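Local atomic coordinates of occlusion-derived virus envelope protein E66 (Autographa californica nucleopolyhedrovirus, PDB entry 3VSN), a protein that cleaves non-sulfated chondroitin as a polysaccharide lyase of the baculovirus occlusion-derived envelope and is essential for oral infection of the insect host. Residues V54-N59 with C89-N94; W60-V65 with L113-S118; L346-S351 with F434-N439; V601-A606 with M618-S623. All coordinates share one frame; numbering follows the deposited sequence.

Contact 1: residues V54-N59 with C89-N94; sequences VNPNRN and CVRYNN
Arg91, near the C-terminal end of helix 75-93, reaches across to Asn55 and Pro56 in the loop between helix 29-48 and strand 60-61. The contact belongs to the alpha/alpha toroid, in the N-terminal helical domain related to polysaccharide lyase family 8, and ties a helix end to a connecting loop. Before Arg91, Cys89 and Val90 pack on helices 138-154 and 29-48. Arg91 follows and carries the contact. Its chain bends at chi3 (64°), and the Arg91 CD methylene lies 3.9 Å from CD of Pro56 as the two side chains run antiparallel. Asn55 OD1 lies over one face of the guanidinium group, toward its rim. The amide and guanidinium planes stand 77° apart. Asn55 OD1 comes within 3.2 Å of Arg91 NE, but the angle is too poor for a hydrogen bond. NE instead takes part in a salt bridge with Asp97, which lies just beyond the helix end. After Arg91, Tyr92 turns to Gln101 and Thr158. The cross-link itself is one bond: Arg91 NH1 donates to Pro56 O at 2.7 Å, with the oxygen close to the guanidinium plane.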
loop_
_atom_site.group_PDB
_atom_site.type_symbol
_atom_site.label_atom_id
_atom_site.label_comp_id
_atom_site.label_asym_id
_atom_site.label_seq_id
_atom_site.Cartn_x
_atom_site.Cartn_y
_atom_site.Cartn_z
ATOM N N VAL A 54 -12.409 -17.945 -0.902
ATOM C CA VAL A 54 -11.466 -18.817 -1.605
ATOM C C VAL A 54 -11.678 -20.276 -1.237
ATOM O O VAL A 54 -11.870 -20.601 -0.064
ATOM C CB VAL A 54 -9.997 -18.444 -1.295
ATOM C CG1 VAL A 54 -9.035 -19.230 -2.183
ATOM C CG2 VAL A 54 -9.771 -16.952 -1.472
ATOM N N ASN A 55 -11.629 -21.142 -2.249
ATOM C CA ASN A 55 -11.667 -22.593 -2.066
ATOM C C ASN A 55 -12.774 -23.046 -1.095
ATOM O O ASN A 55 -12.493 -23.694 -0.087
ATOM C CB ASN A 55 -10.280 -23.102 -1.627
ATOM C CG ASN A 55 -10.153 -24.616 -1.692
ATOM O OD1 ASN A 55 -10.774 -25.275 -2.529
ATOM N ND2 ASN A 55 -9.338 -25.176 -0.804
ATOM N N PRO A 56 -14.039 -22.693 -1.392
ATOM C CA PRO A 56 -15.099 -23.051 -0.456
ATOM C C PRO A 56 -15.365 -24.553 -0.431
ATOM O O PRO A 56 -15.170 -25.238 -1.438
ATOM C CB PRO A 56 -16.316 -22.307 -1.008
ATOM C CG PRO A 56 -16.054 -22.194 -2.468
ATOM C CD PRO A 56 -14.568 -22.012 -2.592
ATOM N N ASN A 57 -15.787 -25.055 0.723
ATOM C CA ASN A 57 -16.249 -26.434 0.825
ATOM C C ASN A 57 -17.543 -26.547 1.633
ATOM O O ASN A 57 -17.884 -27.616 2.130
ATOM C CB ASN A 57 -15.147 -27.356 1.371
ATOM C CG ASN A 57 -14.801 -27.075 2.821
ATOM O OD1 ASN A 57 -15.002 -25.969 3.325
ATOM N ND2 ASN A 57 -14.270 -28.085 3.502
ATOM N N ARG A 58 -18.266 -25.431 1.735
ATOM C CA ARG A 58 -19.551 -25.384 2.427
ATOM C C ARG A 58 -20.554 -26.342 1.776
ATOM O O ARG A 58 -20.610 -26.451 0.546
ATOM C CB ARG A 58 -20.095 -23.952 2.436
ATOM C CG ARG A 58 -21.077 -23.662 3.561
ATOM C CD ARG A 58 -21.686 -22.275 3.439
ATOM N NE ARG A 58 -20.893 -21.233 4.088
ATOM C CZ ARG A 58 -21.120 -20.765 5.312
ATOM N NH1 ARG A 58 -22.116 -21.248 6.045
ATOM N NH2 ARG A 58 -20.345 -19.810 5.810
ATOM N N ASN A 59 -21.325 -27.038 2.610
ATOM C CA ASN A 59 -22.329 -28.001 2.149
ATOM C C ASN A 59 -23.526 -27.358 1.458
ATOM O O ASN A 59 -23.918 -26.241 1.795
ATOM C CB ASN A 59 -22.815 -28.873 3.311
ATOM C CG ASN A 59 -21.847 -29.988 3.651
ATOM O OD1 ASN A 59 -21.378 -30.714 2.771
ATOM N ND2 ASN A 59 -21.552 -30.141 4.935
ATOM N N CYS A 89 -17.335 -21.802 -8.601
ATOM C CA CYS A 89 -17.074 -21.662 -10.037
ATOM C C CYS A 89 -15.587 -21.766 -10.336
ATOM O O CYS A 89 -15.183 -22.449 -11.278
ATOM C CB CYS A 89 -17.603 -20.330 -10.572
ATOM S SG CYS A 89 -19.399 -20.240 -10.686
ATOM N N VAL A 90 -14.778 -21.089 -9.524
ATOM C CA VAL A 90 -13.322 -21.104 -9.682
ATOM C C VAL A 90 -12.772 -22.520 -9.468
ATOM O O VAL A 90 -11.911 -22.979 -10.226
ATOM C CB VAL A 90 -12.637 -20.070 -8.750
ATOM C CG1 VAL A 90 -11.118 -20.121 -8.883
ATOM C CG2 VAL A 90 -13.143 -18.663 -9.053
ATOM N N ARG A 91 -13.292 -23.213 -8.455
ATOM C CA ARG A 91 -12.941 -24.614 -8.188
ATOM C C ARG A 91 -13.314 -25.526 -9.356
ATOM O O ARG A 91 -12.522 -26.375 -9.770
ATOM C CB ARG A 91 -13.617 -25.121 -6.911
ATOM C CG ARG A 91 -13.101 -24.505 -5.619
ATOM C CD ARG A 91 -13.527 -25.329 -4.412
ATOM N NE ARG A 91 -12.928 -26.662 -4.441
ATOM C CZ ARG A 91 -13.181 -27.632 -3.567
ATOM N NH1 ARG A 91 -14.036 -27.440 -2.568
ATOM N NH2 ARG A 91 -12.577 -28.806 -3.697
ATOM N N TYR A 92 -14.526 -25.348 -9.878
ATOM C CA TYR A 92 -15.004 -26.127 -11.020
ATOM C C TYR A 92 -14.095 -25.952 -12.240
ATOM O O TYR A 92 -13.858 -26.896 -13.001
ATOM C CB TYR A 92 -16.435 -25.710 -11.380
ATOM C CG TYR A 92 -17.015 -26.500 -12.530
ATOM C CD1 TYR A 92 -17.628 -27.732 -12.309
ATOM C CD2 TYR A 92 -16.935 -26.025 -13.839
ATOM C CE1 TYR A 92 -18.158 -28.463 -13.359
ATOM C CE2 TYR A 92 -17.457 -26.754 -14.898
ATOM C CZ TYR A 92 -18.065 -27.971 -14.649
ATOM O OH TYR A 92 -18.585 -28.697 -15.692
ATOM N N ASN A 93 -13.592 -24.734 -12.406
ATOM C CA ASN A 93 -12.818 -24.342 -13.574
ATOM C C ASN A 93 -11.310 -24.604 -13.432
ATOM O O ASN A 93 -10.568 -24.534 -14.416
ATOM C CB ASN A 93 -13.095 -22.863 -13.874
ATOM C CG ASN A 93 -12.398 -22.367 -15.123
ATOM O OD1 ASN A 93 -11.434 -21.600 -15.037
ATOM N ND2 ASN A 93 -12.884 -22.785 -16.289
ATOM N N ASN A 94 -10.869 -24.924 -12.216
ATOM C CA ASN A 94 -9.439 -25.052 -11.916
ATOM C C ASN A 94 -8.903 -26.469 -12.112
ATOM O O ASN A 94 -9.269 -27.393 -11.380
ATOM C CB ASN A 94 -9.142 -24.540 -10.498
ATOM C CG ASN A 94 -7.657 -24.531 -10.170
ATOM O OD1 ASN A 94 -6.807 -24.457 -11.055
ATOM N ND2 ASN A 94 -7.343 -24.605 -8.884
#

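Contact 2: residues W60-V65 with L113-S118; sequences WNDNTV and LRIICS
Asn61 OD1 is gripped by two backbone amides of its own turn, the turn whose carbonyls meet Ile115. Asn63 N donates to Asn61 OD1 at 2.7 Å, and Thr64 N donates to the same OD1 at 2.9 Å. The two amides come from opposite faces of the side-chain carbonyl plane. The first bond makes an Asx turn. The backbone bond from Asn61 N to Val65 O, 2.9 Å long, pairs the two short strands.

Ile115, on helix 103-119, points its side chain into this turn. With CG1 anti to its carbonyl carbon (chi1 -67°) and an extended chi2, the chain reaches the backbone, and Ile115 CD1 lies 3.6 Å from Asp62 O. The other branch meets the turn further along. Ile115 CG2 lies 4.0 Å from Asn63 O. The same Ile115 CG2 is 3.9 Å from Val65 CG2. The side chains of Val65 and Ile115 run antiparallel, touching by methyl groups. No hydrogen bond joins the two segments. Polar links run to residues outside them: Asp62 OD1 bonds to Asn111 on the same helix, and Asn63 O to Trp72, whose side chain also touches Val65 and Ile115. On the helix side, Ser118 OG donates to Ile115 O at 2.8 Å. The arrangement is a tight two-stranded hairpin, with an Asx turn at its tip, laid against an isoleucine of the lyase helical domain.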
loop_
_atom_site.group_PDB
_atom_site.type_symbol
_atom_site.label_atom_id
_atom_site.label_comp_id
_atom_site.label_asym_id
_atom_site.label_seq_id
_atom_site.Cartn_x
_atom_site.Cartn_y
_atom_site.Cartn_z
ATOM N N TRP A 60 -24.105 -28.084 0.505
ATOM C CA TRP A 60 -25.234 -27.596 -0.288
ATOM C C TRP A 60 -26.559 -27.880 0.360
ATOM O O TRP A 60 -26.743 -28.917 0.999
ATOM C CB TRP A 60 -25.197 -28.193 -1.691
ATOM C CG TRP A 60 -23.930 -27.858 -2.441
ATOM C CD1 TRP A 60 -22.715 -28.537 -2.400
ATOM C CD2 TRP A 60 -23.709 -26.738 -3.366
ATOM N NE1 TRP A 60 -21.790 -27.937 -3.216
ATOM C CE2 TRP A 60 -22.317 -26.854 -3.822
ATOM C CE3 TRP A 60 -24.493 -25.695 -3.848
ATOM C CZ2 TRP A 60 -21.760 -25.953 -4.718
ATOM C CZ3 TRP A 60 -23.918 -24.793 -4.754
ATOM C CH2 TRP A 60 -22.585 -24.921 -5.177
ATOM N N ASN A 61 -27.495 -26.957 0.172
ATOM C CA ASN A 61 -28.809 -27.005 0.799
ATOM C C ASN A 61 -29.863 -26.523 -0.205
ATOM O O ASN A 61 -29.735 -25.428 -0.754
ATOM C CB ASN A 61 -28.784 -26.125 2.059
ATOM C CG ASN A 61 -30.115 -26.072 2.779
ATOM O OD1 ASN A 61 -31.096 -25.546 2.260
ATOM N ND2 ASN A 61 -30.144 -26.585 4.002
ATOM N N ASP A 62 -30.891 -27.337 -0.452
ATOM C CA ASP A 62 -31.908 -27.013 -1.470
ATOM C C ASP A 62 -32.792 -25.805 -1.148
ATOM O O ASP A 62 -33.502 -25.304 -2.023
ATOM C CB ASP A 62 -32.783 -28.232 -1.808
ATOM C CG ASP A 62 -32.480 -28.821 -3.188
ATOM O OD1 ASP A 62 -31.609 -28.285 -3.908
ATOM O OD2 ASP A 62 -33.127 -29.824 -3.561
ATOM N N ASN A 63 -32.744 -25.340 0.098
ATOM C CA ASN A 63 -33.529 -24.182 0.520
ATOM C C ASN A 63 -32.728 -22.879 0.515
ATOM O O ASN A 63 -33.179 -21.867 -0.030
ATOM C CB ASN A 63 -34.141 -24.420 1.907
ATOM C CG ASN A 63 -35.150 -25.555 1.918
ATOM O OD1 ASN A 63 -35.014 -26.509 2.683
ATOM N ND2 ASN A 63 -36.166 -25.458 1.068
ATOM N N THR A 64 -31.541 -22.915 1.117
ATOM C CA THR A 64 -30.742 -21.709 1.337
ATOM C C THR A 64 -29.447 -21.692 0.512
ATOM O O THR A 64 -28.537 -20.906 0.791
ATOM C CB THR A 64 -30.404 -21.533 2.836
ATOM O OG1 THR A 64 -29.708 -22.690 3.312
ATOM C CG2 THR A 64 -31.673 -21.326 3.660
ATOM N N VAL A 65 -29.389 -22.550 -0.507
ATOM C CA VAL A 65 -28.191 -22.775 -1.347
ATOM C C VAL A 65 -27.074 -23.488 -0.573
ATOM O O VAL A 65 -26.571 -24.520 -1.021
ATOM C CB VAL A 65 -27.664 -21.495 -2.048
ATOM C CG1 VAL A 65 -26.590 -21.851 -3.067
ATOM C CG2 VAL A 65 -28.796 -20.744 -2.737
ATOM N N LEU A 113 -28.170 -21.091 -8.948
ATOM C CA LEU A 113 -28.635 -19.951 -9.741
ATOM C C LEU A 113 -30.161 -19.944 -9.867
ATOM O O LEU A 113 -30.790 -18.893 -9.728
ATOM C CB LEU A 113 -27.973 -19.934 -11.126
ATOM C CG LEU A 113 -28.135 -18.669 -11.980
ATOM C CD1 LEU A 113 -27.582 -17.440 -11.267
ATOM C CD2 LEU A 113 -27.458 -18.854 -13.330
ATOM N N ARG A 114 -30.741 -21.118 -10.125
ATOM C CA ARG A 114 -32.197 -21.291 -10.165
ATOM C C ARG A 114 -32.856 -20.853 -8.861
ATOM O O ARG A 114 -33.884 -20.170 -8.885
ATOM C CB ARG A 114 -32.569 -22.751 -10.441
ATOM C CG ARG A 114 -32.307 -23.222 -11.859
ATOM C CD ARG A 114 -32.529 -24.723 -11.960
ATOM N NE ARG A 114 -32.102 -25.252 -13.252
ATOM C CZ ARG A 114 -31.760 -26.518 -13.470
ATOM N NH1 ARG A 114 -31.785 -27.398 -12.476
ATOM N NH2 ARG A 114 -31.387 -26.905 -14.682
ATOM N N ILE A 115 -32.264 -21.249 -7.732
ATOM C CA ILE A 115 -32.790 -20.893 -6.411
ATOM C C ILE A 115 -32.816 -19.372 -6.218
ATOM O O ILE A 115 -33.826 -18.818 -5.779
ATOM C CB ILE A 115 -32.025 -21.601 -5.263
ATOM C CG1 ILE A 115 -32.268 -23.116 -5.305
ATOM C CG2 ILE A 115 -32.457 -21.059 -3.908
ATOM C CD1 ILE A 115 -31.275 -23.935 -4.503
ATOM N N ILE A 116 -31.719 -18.703 -6.572
ATOM C CA ILE A 116 -31.643 -17.239 -6.491
ATOM C C ILE A 116 -32.693 -16.559 -7.379
ATOM O O ILE A 116 -33.375 -15.629 -6.941
ATOM C CB ILE A 116 -30.225 -16.714 -6.830
ATOM C CG1 ILE A 116 -29.224 -17.169 -5.764
ATOM C CG2 ILE A 116 -30.217 -15.192 -6.932
ATOM C CD1 ILE A 116 -27.773 -16.966 -6.151
ATOM N N CYS A 117 -32.825 -17.036 -8.617
ATOM C CA CYS A 117 -33.792 -16.479 -9.567
ATOM C C CYS A 117 -35.236 -16.585 -9.078
ATOM O O CYS A 117 -36.041 -15.687 -9.322
ATOM C CB CYS A 117 -33.637 -17.130 -10.941
ATOM S SG CYS A 117 -32.133 -16.613 -11.797
ATOM N N SER A 118 -35.546 -17.669 -8.370
ATOM C CA SER A 118 -36.886 -17.878 -7.819
ATOM C C SER A 118 -37.198 -16.950 -6.639
ATOM O O SER A 118 -38.360 -16.798 -6.262
ATOM C CB SER A 118 -37.082 -19.342 -7.408
ATOM O OG SER A 118 -36.434 -19.624 -6.178
#

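Contact 3: residues L346-S351 with F434-N439; sequences LAYYES and FAEMNN
Tyr348 and Phe434 bury most of the surface here, and Glu436 adds the polar end. Phe434 presents its edge to the face of Tyr348 in an edge-to-face pair. The ring centroids are 4.7 Å apart and the planes meet at 60°. CD1 of Phe434 sits over the middle of the tyrosine ring, 3.5 Å from Tyr348 CG. Phe434 CE1 reaches back toward Tyr348 CB.

Tyr348 has its CG between the backbone N and the carbonyl carbon (chi1 72°), which sends the ring out to the 434-439 loop. Its hydroxyl meets Glu436 there. Tyr348 OH donates to Glu436 OE1 at 2.6 Å, arriving on the anti side of the carboxylate and 31° out of its plane. The glutamate chain bends at its second torsion to bring OE1 to the ring edge, while Glu436 CB lies 3.3 Å from Tyr348 OH. The hydroxyl bond and the phenylalanine together should limit rotation of the tyrosine ring.

Met437 completes the cluster. Met437 CE lies over one face of Phe434, near its rim, and 4.1 Å from Tyr348 CE2. Thr363 of helix 359-364 touches all three of these side chains. Two residues beyond Tyr348 stands Glu350, important for catalysis, which forms a salt bridge with Arg300 and a hydrogen bond with His246. The arrangement is a buried aromatic pair fastening the turn between strands 426-434 and 440-449 beside the lyase active site.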
loop_
_atom_site.group_PDB
_atom_site.type_symbol
_atom_site.label_atom_id
_atom_site.label_comp_id
_atom_site.label_asym_id
_atom_site.label_seq_id
_atom_site.Cartn_x
_atom_site.Cartn_y
_atom_site.Cartn_z
ATOM N N LEU A 346 -0.157 17.162 1.538
ATOM C CA LEU A 346 -0.936 15.946 1.778
ATOM C C LEU A 346 -1.098 15.651 3.263
ATOM O O LEU A 346 -0.229 15.993 4.069
ATOM C CB LEU A 346 -0.304 14.740 1.065
ATOM C CG LEU A 346 -0.230 14.760 -0.470
ATOM C CD1 LEU A 346 0.676 13.646 -0.983
ATOM C CD2 LEU A 346 -1.617 14.657 -1.102
ATOM N N ALA A 347 -2.215 15.016 3.614
ATOM C CA ALA A 347 -2.465 14.600 4.988
ATOM C C ALA A 347 -1.358 13.669 5.467
ATOM O O ALA A 347 -0.871 12.833 4.706
ATOM C CB ALA A 347 -3.816 13.906 5.099
ATOM N N TYR A 348 -0.951 13.831 6.721
ATOM C CA TYR A 348 -0.048 12.866 7.341
ATOM C C TYR A 348 -0.846 11.771 8.040
ATOM O O TYR A 348 -0.300 10.729 8.398
ATOM C CB TYR A 348 0.935 13.544 8.307
ATOM C CG TYR A 348 0.337 14.046 9.609
ATOM C CD1 TYR A 348 -0.089 15.369 9.740
ATOM C CD2 TYR A 348 0.218 13.204 10.719
ATOM C CE1 TYR A 348 -0.621 15.837 10.935
ATOM C CE2 TYR A 348 -0.313 13.660 11.917
ATOM C CZ TYR A 348 -0.732 14.975 12.017
ATOM O OH TYR A 348 -1.256 15.425 13.204
ATOM N N TYR A 349 -2.144 12.011 8.225
ATOM C CA TYR A 349 -2.995 11.069 8.943
ATOM C C TYR A 349 -4.475 11.282 8.642
ATOM O O TYR A 349 -4.900 12.396 8.333
ATOM C CB TYR A 349 -2.740 11.162 10.455
ATOM C CG TYR A 349 -3.484 10.125 11.271
ATOM C CD1 TYR A 349 -3.355 8.766 10.991
ATOM C CD2 TYR A 349 -4.313 10.504 12.327
ATOM C CE1 TYR A 349 -4.037 7.815 11.732
ATOM C CE2 TYR A 349 -4.990 9.555 13.082
ATOM C CZ TYR A 349 -4.847 8.217 12.781
ATOM O OH TYR A 349 -5.520 7.270 13.518
ATOM N N GLU A 350 -5.242 10.197 8.724
ATOM C CA GLU A 350 -6.696 10.255 8.655
ATOM C C GLU A 350 -7.264 9.340 9.734
ATOM O O GLU A 350 -6.868 8.181 9.841
ATOM C CB GLU A 350 -7.200 9.825 7.272
ATOM C CG GLU A 350 -8.674 10.130 7.030
ATOM C CD GLU A 350 -9.227 9.450 5.790
ATOM O OE1 GLU A 350 -8.932 8.259 5.577
ATOM O OE2 GLU A 350 -9.968 10.107 5.031
ATOM N N SER A 351 -8.178 9.878 10.537
ATOM C CA SER A 351 -8.842 9.112 11.588
ATOM C C SER A 351 -10.343 8.980 11.329
ATOM O O SER A 351 -10.896 9.655 10.459
ATOM C CB SER A 351 -8.604 9.762 12.953
ATOM O OG SER A 351 -9.064 11.104 12.967
ATOM N N PHE A 434 4.121 18.097 13.609
ATOM C CA PHE A 434 2.733 17.664 13.713
ATOM C C PHE A 434 2.056 18.298 14.929
ATOM O O PHE A 434 2.308 17.892 16.069
ATOM C CB PHE A 434 2.657 16.135 13.817
ATOM C CG PHE A 434 3.528 15.401 12.825
ATOM C CD1 PHE A 434 3.069 15.134 11.539
ATOM C CD2 PHE A 434 4.797 14.947 13.188
ATOM C CE1 PHE A 434 3.858 14.440 10.630
ATOM C CE2 PHE A 434 5.591 14.255 12.283
ATOM C CZ PHE A 434 5.120 13.999 11.003
ATOM N N ALA A 435 1.199 19.289 14.681
ATOM C CA ALA A 435 0.481 19.992 15.749
ATOM C C ALA A 435 -0.318 19.042 16.648
ATOM O O ALA A 435 -0.316 19.194 17.870
ATOM C CB ALA A 435 -0.428 21.073 15.172
ATOM N N GLU A 436 -0.967 18.051 16.040
ATOM C CA GLU A 436 -1.864 17.142 16.762
ATOM C C GLU A 436 -1.141 16.047 17.553
ATOM O O GLU A 436 -1.764 15.326 18.332
ATOM C CB GLU A 436 -2.889 16.519 15.804
ATOM C CG GLU A 436 -3.823 17.515 15.122
ATOM C CD GLU A 436 -3.205 18.212 13.916
ATOM O OE1 GLU A 436 -2.100 17.828 13.474
ATOM O OE2 GLU A 436 -3.832 19.158 13.403
ATOM N N MET A 437 0.167 15.914 17.347
ATOM C CA MET A 437 0.969 14.986 18.143
ATOM C C MET A 437 1.881 15.751 19.097
ATOM O O MET A 437 3.082 15.473 19.187
ATOM C CB MET A 437 1.763 14.020 17.251
ATOM C CG MET A 437 0.882 13.006 16.530
ATOM S SD MET A 437 1.754 11.602 15.797
ATOM C CE MET A 437 2.634 12.403 14.461
ATOM N N ASN A 438 1.293 16.719 19.807
ATOM C CA ASN A 438 2.005 17.493 20.824
ATOM C C ASN A 438 3.158 18.328 20.238
ATOM O O ASN A 438 4.204 18.504 20.875
ATOM C CB ASN A 438 2.497 16.544 21.930
ATOM C CG ASN A 438 3.053 17.270 23.133
ATOM O OD1 ASN A 438 2.556 18.324 23.520
ATOM N ND2 ASN A 438 4.094 16.702 23.737
ATOM N N ASN A 439 2.953 18.843 19.024
ATOM C CA ASN A 439 3.981 19.596 18.284
ATOM C C ASN A 439 5.278 18.817 18.045
ATOM O O ASN A 439 6.358 19.412 17.946
ATOM C CB ASN A 439 4.275 20.960 18.940
ATOM C CG ASN A 439 3.314 22.054 18.494
ATOM O OD1 ASN A 439 3.119 23.044 19.201
ATOM N ND2 ASN A 439 2.724 21.891 17.317
#

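Contact 4: residues V601-A606 with M618-S623; sequences VSFMSA and MNSFTS
This is a buried apolar contact between a strand and a helix, in the C-terminal beta-sheet region. Strand 600-605 lies within a seven-stranded antiparallel sheet, between strands 592-597 and 654-658. Helix 614-623 packs on one side of it. The axes of strand 601-605 and helix 618-623 come within 11.5 Å, with 122° between their N-to-C directions.

Val601 and Phe603 project from the same side of the strand toward the helix. CG1 of Val601 meets the edge of the Phe621 ring, close to its plane, with 3.9 Å between Val601 CG1 and Phe621 CE1. Phe621 CE1 also lies 4.0 Å from Phe603 CZ. The two phenylalanine rings are set obliquely, their centroids 6.0 Å apart. Phe621 has its CG beside the backbone N (chi1 -71°), and its CE1 stands over the junction of Val601 and Phe603, touching both. Ser620 takes the edge of the Phe603 ring, with Ser620 CB 3.6 Å from Phe603 CE2. The serine hydroxyl is bonded to Val616 O, one turn back in the helix. Met594 flanks Val601 and Phe603, and Ile658 of strand 654-658 touches Val601 and Phe621. The whole is a helix laid across an antiparallel sheet, joined through a small hydrophobic core of aromatic and aliphatic side chains.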
loop_
_atom_site.group_PDB
_atom_site.type_symbol
_atom_site.label_atom_id
_atom_site.label_comp_id
_atom_site.label_asym_id
_atom_site.label_seq_id
_atom_site.Cartn_x
_atom_site.Cartn_y
_atom_site.Cartn_z
ATOM N N VAL A 601 25.152 9.514 -9.521
ATOM C CA VAL A 601 24.821 10.299 -8.332
ATOM C C VAL A 601 23.453 10.947 -8.524
ATOM O O VAL A 601 23.156 11.471 -9.602
ATOM C CB VAL A 601 25.870 11.401 -8.042
ATOM C CG1 VAL A 601 25.497 12.178 -6.791
ATOM C CG2 VAL A 601 27.255 10.807 -7.866
ATOM N N SER A 602 22.630 10.907 -7.477
ATOM C CA SER A 602 21.335 11.584 -7.478
ATOM C C SER A 602 21.244 12.593 -6.327
ATOM O O SER A 602 21.668 12.293 -5.208
ATOM C CB SER A 602 20.205 10.557 -7.373
ATOM O OG SER A 602 18.964 11.198 -7.136
ATOM N N PHE A 603 20.701 13.779 -6.619
ATOM C CA PHE A 603 20.444 14.830 -5.623
ATOM C C PHE A 603 18.977 15.215 -5.652
ATOM O O PHE A 603 18.357 15.198 -6.716
ATOM C CB PHE A 603 21.176 16.124 -5.981
ATOM C CG PHE A 603 22.662 16.086 -5.804
ATOM C CD1 PHE A 603 23.484 15.652 -6.836
ATOM C CD2 PHE A 603 23.248 16.567 -4.632
ATOM C CE1 PHE A 603 24.863 15.657 -6.692
ATOM C CE2 PHE A 603 24.632 16.576 -4.483
ATOM C CZ PHE A 603 25.436 16.115 -5.515
ATOM N N MET A 604 18.439 15.621 -4.503
ATOM C CA MET A 604 17.143 16.298 -4.458
ATOM C C MET A 604 17.076 17.253 -3.269
ATOM O O MET A 604 17.666 16.988 -2.223
ATOM C CB MET A 604 15.984 15.297 -4.393
ATOM C CG MET A 604 14.613 15.959 -4.371
ATOM S SD MET A 604 13.216 14.829 -4.330
ATOM C CE MET A 604 11.891 15.969 -3.927
ATOM N N SER A 605 16.357 18.359 -3.449
ATOM C CA SER A 605 16.125 19.325 -2.381
ATOM C C SER A 605 14.747 19.119 -1.751
ATOM O O SER A 605 13.765 18.904 -2.460
ATOM C CB SER A 605 16.228 20.750 -2.927
ATOM O OG SER A 605 15.707 21.677 -1.994
ATOM N N ALA A 606 14.676 19.199 -0.423
ATOM C CA ALA A 606 13.397 19.080 0.284
ATOM C C ALA A 606 12.498 20.288 0.014
ATOM O O ALA A 606 11.295 20.241 0.279
ATOM C CB ALA A 606 13.618 18.890 1.781
ATOM N N MET A 618 29.600 20.567 -5.365
ATOM C CA MET A 618 30.997 20.585 -4.919
ATOM C C MET A 618 31.122 20.315 -3.415
ATOM O O MET A 618 31.947 19.500 -2.998
ATOM C CB MET A 618 31.676 21.913 -5.297
ATOM C CG MET A 618 33.140 22.049 -4.869
ATOM S SD MET A 618 33.411 22.497 -3.134
ATOM C CE MET A 618 32.597 24.095 -3.051
ATOM N N ASN A 619 30.304 20.994 -2.613
ATOM C CA ASN A 619 30.318 20.788 -1.162
ATOM C C ASN A 619 29.928 19.363 -0.774
ATOM O O ASN A 619 30.520 18.786 0.144
ATOM C CB ASN A 619 29.424 21.807 -0.441
ATOM C CG ASN A 619 30.051 23.192 -0.377
ATOM O OD1 ASN A 619 31.264 23.334 -0.230
ATOM N ND2 ASN A 619 29.224 24.220 -0.472
ATOM N N SER A 620 28.950 18.799 -1.484
ATOM C CA SER A 620 28.486 17.436 -1.221
ATOM C C SER A 620 29.587 16.418 -1.495
ATOM O O SER A 620 29.850 15.541 -0.668
ATOM C CB SER A 620 27.241 17.114 -2.052
ATOM O OG SER A 620 26.183 18.006 -1.738
ATOM N N PHE A 621 30.234 16.550 -2.654
ATOM C CA PHE A 621 31.327 15.657 -3.043
ATOM C C PHE A 621 32.512 15.770 -2.080
ATOM O O PHE A 621 33.139 14.767 -1.740
ATOM C CB PHE A 621 31.772 15.921 -4.489
ATOM C CG PHE A 621 30.780 15.471 -5.540
ATOM C CD1 PHE A 621 29.738 14.593 -5.233
ATOM C CD2 PHE A 621 30.916 15.901 -6.860
ATOM C CE1 PHE A 621 28.841 14.178 -6.210
ATOM C CE2 PHE A 621 30.026 15.482 -7.841
ATOM C CZ PHE A 621 28.986 14.625 -7.514
ATOM N N THR A 622 32.805 16.994 -1.643
ATOM C CA THR A 622 33.831 17.247 -0.625
ATOM C C THR A 622 33.486 16.543 0.700
ATOM O O THR A 622 34.340 15.890 1.309
ATOM C CB THR A 622 34.033 18.768 -0.410
ATOM O OG1 THR A 622 34.403 19.385 -1.654
ATOM C CG2 THR A 622 35.115 19.051 0.634
ATOM N N SER A 623 32.229 16.653 1.124
ATOM C CA SER A 623 31.772 16.023 2.369
ATOM C C SER A 623 31.894 14.496 2.377
ATOM O O SER A 623 32.204 13.907 3.413
ATOM C CB SER A 623 30.340 16.444 2.692
ATOM O OG SER A 623 30.304 17.816 3.055
#

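Overall arrangement
Contacts 1 and 2 lie in the N-terminal helical domain, with centres about 17 Å apart. Their first segments adjoin at residues 59 and 60, and their second segments lie on the successive helices 75-93 and 103-119, so the two cross along the chain. One continuous loop and hairpin thus meets both helices. Contacts 3 and 4 follow later, in the beta-rich part of the chain, about 30 Å apart between centres. Contact 4 belongs to a separate sheet and its helix. Contacts 2 and 4 are farthest apart, about 68 Å between centres. The chain thus builds a helical domain first and a beta-rich domain after it, with contact 3 carrying Glu350 beside Arg300 and His246.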